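Local coordinates for protein chlamydomonas reinhardtii THB1 (Chlamydomonas reinhardtii, PDB 6CII) that binds heme as a group I truncated hemoglobin and probably serves in oxygen binding, with cyanide on the heme in the present state, at residues A[70-73]-A[74-78]. Numbering follows the deposited sequence. Where two conformers were deposited one is given.
Sequences RDLG and ASHRR. With HEM (protoporphyrin IX containing Fe), chain B.
His76 and Leu72 meet at the start of the proximal (F) helix of a 2-on-2 globin, a worked example of how a helix start presents the axial ligand to heme iron. Along the His76 side chain, CB and CG each lie 3.8 Å from Leu72 O. ND1 then donates to that oxygen at 2.9 Å, almost straight (171°) and in the ring plane. Flanking NE2, CD2 comes 3.3 Å from heme NC, and CE1 lies by heme NA and packs against Leu72 CD2. At the tip, NE2 binds the iron at 2.1 Å. Leu72 O also accepts from His76 N, from the opposite face of its carbonyl plane. The ND1 bond and the iron together fix the imidazole's rotation, and the former probably makes it a more electron-rich ligand. Leu72 itself rests on Ala121 and Ile125 of helix 108-126.

Asp71 is the N-cap: OD2 accepts from Ala74 N at 2.9 Å through its anti lone pair. Its carbonyl oxygen takes two donors, Ser75 N and Ser75 OG, the hydroxyl swung back beside its own backbone N (chi1 -60°) and lying 3.1 Å from Arg70 CG. An alanine in place of Ser75 would remove the hydroxyl, is likely to leave Asp71 O with the backbone donor alone, and would probably open a gap beside Arg70. The extended Arg70 chain carries its guanidinium across Ser75, whose CA sits 3.9 Å from the guanidinium plane, over its centre.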
loop_
_atom_site.group_PDB
_atom_site.type_symbol
_atom_site.label_atom_id
_atom_site.label_comp_id
_atom_site.label_asym_id
_atom_site.label_seq_id
_atom_site.Cartn_x
_atom_site.Cartn_y
_atom_site.Cartn_z
ATOM N N ARG A 70 -1.950 -0.068 -13.414
ATOM C CA ARG A 70 -3.087 -0.907 -13.749
ATOM C C ARG A 70 -4.162 -0.802 -12.670
ATOM O O ARG A 70 -3.855 -0.667 -11.480
ATOM C CB ARG A 70 -2.595 -2.342 -13.903
ATOM C CG ARG A 70 -3.632 -3.377 -14.204
ATOM C CD ARG A 70 -2.904 -4.672 -14.464
ATOM N NE ARG A 70 -3.810 -5.763 -14.765
ATOM C CZ ARG A 70 -3.477 -7.035 -14.631
ATOM N NH1 ARG A 70 -2.260 -7.362 -14.199
ATOM N NH2 ARG A 70 -4.347 -7.977 -14.932
ATOM N N ASP A 71 -5.427 -0.813 -13.100
ATOM C CA ASP A 71 -6.580 -0.887 -12.208
ATOM C C ASP A 71 -6.347 -1.884 -11.065
ATOM O O ASP A 71 -5.866 -2.996 -11.297
ATOM C CB ASP A 71 -7.791 -1.309 -13.053
ATOM C CG ASP A 71 -9.044 -1.469 -12.247
ATOM O OD1 ASP A 71 -9.730 -0.445 -12.026
ATOM O OD2 ASP A 71 -9.365 -2.617 -11.857
ATOM N N LEU A 72 -6.703 -1.487 -9.830
ATOM C CA LEU A 72 -6.447 -2.343 -8.660
ATOM C C LEU A 72 -7.234 -3.649 -8.716
ATOM O O LEU A 72 -6.712 -4.717 -8.366
ATOM C CB LEU A 72 -6.799 -1.616 -7.358
ATOM C CG LEU A 72 -5.777 -0.760 -6.623
ATOM C CD1 LEU A 72 -6.269 -0.570 -5.198
ATOM C CD2 LEU A 72 -4.398 -1.389 -6.640
ATOM N N GLY A 73 -8.512 -3.578 -9.089
ATOM C CA GLY A 73 -9.296 -4.788 -9.223
ATOM C C GLY A 73 -8.689 -5.748 -10.218
ATOM O O GLY A 73 -8.544 -6.947 -9.950
ATOM N N ALA A 74 -8.329 -5.236 -11.395
ATOM C CA ALA A 74 -7.788 -6.104 -12.425
ATOM C C ALA A 74 -6.476 -6.724 -11.969
ATOM O O ALA A 74 -6.213 -7.908 -12.221
ATOM C CB ALA A 74 -7.583 -5.313 -13.718
ATOM N N SER A 75 -5.654 -5.932 -11.265
ATOM C CA SER A 75 -4.342 -6.395 -10.839
ATOM C C SER A 75 -4.421 -7.525 -9.823
ATOM O O SER A 75 -3.469 -8.306 -9.711
ATOM C CB SER A 75 -3.553 -5.230 -10.238
ATOM O OG SER A 75 -3.373 -4.189 -11.185
ATOM N N HIS A 76 -5.487 -7.594 -9.026
ATOM C CA HIS A 76 -5.589 -8.637 -8.003
ATOM C C HIS A 76 -6.621 -9.711 -8.336
ATOM O O HIS A 76 -6.753 -10.680 -7.580
ATOM C CB HIS A 76 -5.927 -8.025 -6.629
ATOM C CG HIS A 76 -4.880 -7.087 -6.101
ATOM N ND1 HIS A 76 -4.807 -5.760 -6.476
ATOM C CD2 HIS A 76 -3.862 -7.290 -5.231
ATOM C CE1 HIS A 76 -3.785 -5.187 -5.857
ATOM N NE2 HIS A 76 -3.198 -6.094 -5.098
ATOM N N ARG A 77 -7.374 -9.553 -9.429
ATOM C CA ARG A 77 -8.428 -10.519 -9.739
ATOM C C ARG A 77 -7.880 -11.937 -9.825
ATOM O O ARG A 77 -8.472 -12.871 -9.273
ATOM C CB ARG A 77 -9.135 -10.127 -11.037
ATOM C CG ARG A 77 -10.380 -11.018 -11.327
ATOM C CD ARG A 77 -11.184 -10.518 -12.532
ATOM N NE ARG A 77 -10.344 -10.437 -13.723
ATOM C CZ ARG A 77 -10.056 -9.311 -14.374
ATOM N NH1 ARG A 77 -10.568 -8.149 -13.972
ATOM N NH2 ARG A 77 -9.256 -9.354 -15.434
ATOM N N ARG A 78 -6.737 -12.128 -10.489
ATOM C CA ARG A 78 -6.221 -13.487 -10.610
ATOM C C ARG A 78 -5.812 -14.035 -9.254
ATOM O O ARG A 78 -5.918 -15.243 -9.015
ATOM C CB ARG A 78 -5.047 -13.525 -11.585
ATOM C CG ARG A 78 -3.929 -12.548 -11.261
ATOM C CD ARG A 78 -3.038 -12.359 -12.467
ATOM N NE ARG A 78 -1.790 -11.709 -12.094
ATOM C CZ ARG A 78 -1.605 -10.396 -12.071
ATOM N NH1 ARG A 78 -2.590 -9.581 -12.407
ATOM N NH2 ARG A 78 -0.429 -9.897 -11.719
HETATM C CHA HEM B . 0.097 -5.983 -7.028
HETATM C CHB HEM B . -1.744 -2.392 -4.261
HETATM C CHC HEM B . -3.455 -5.776 -1.106
HETATM C CHD HEM B . -0.738 -9.196 -3.425
HETATM C C1A HEM B . -0.294 -4.758 -6.540
HETATM C C2A HEM B . -0.017 -3.500 -7.190
HETATM C C3A HEM B . -0.510 -2.525 -6.428
HETATM C C4A HEM B . -1.110 -3.095 -5.259
HETATM C CMA HEM B . -0.477 -1.000 -6.670
HETATM C CAA HEM B . 0.714 -3.394 -8.549
HETATM C CBA HEM B . -0.344 -3.561 -9.650
HETATM C CGA HEM B . 0.264 -3.261 -10.990
HETATM O O1A HEM B . 0.242 -2.070 -11.382
HETATM O O2A HEM B . 0.782 -4.204 -11.641
HETATM C C1B HEM B . -2.330 -3.026 -3.178
HETATM C C2B HEM B . -2.938 -2.332 -2.078
HETATM C C3B HEM B . -3.405 -3.226 -1.205
HETATM C C4B HEM B . -3.116 -4.559 -1.707
HETATM C CMB HEM B . -3.024 -0.796 -1.968
HETATM C CAB HEM B . -4.128 -2.822 0.093
HETATM C CBB HEM B . -4.163 -3.606 1.165
HETATM C C1C HEM B . -2.852 -6.965 -1.484
HETATM C C2C HEM B . -3.023 -8.250 -0.831
HETATM C C3C HEM B . -2.285 -9.170 -1.483
HETATM C C4C HEM B . -1.581 -8.516 -2.560
HETATM C CMC HEM B . -3.964 -8.446 0.384
HETATM C CAC HEM B . -2.099 -10.685 -1.191
HETATM C CBC HEM B . -1.884 -11.056 0.061
HETATM C C1D HEM B . -0.264 -8.553 -4.565
HETATM C C2D HEM B . 0.607 -9.194 -5.504
HETATM C C3D HEM B . 0.854 -8.333 -6.516
HETATM C C4D HEM B . 0.132 -7.118 -6.250
HETATM C CMD HEM B . 1.164 -10.627 -5.334
HETATM C CAD HEM B . 1.749 -8.612 -7.736
HETATM C CBD HEM B . 0.989 -9.490 -8.731
HETATM C CGD HEM B . 1.880 -9.791 -9.918
HETATM O O1D HEM B . 2.001 -10.987 -10.286
HETATM O O2D HEM B . 2.458 -8.835 -10.496
HETATM N NA HEM B . -0.970 -4.457 -5.369
HETATM N NB HEM B . -2.444 -4.398 -2.913
HETATM N NC HEM B . -1.985 -7.174 -2.568
HETATM N ND HEM B . -0.536 -7.271 -5.046
HETATM FE FE HEM B . -1.472 -5.815 -4.005
#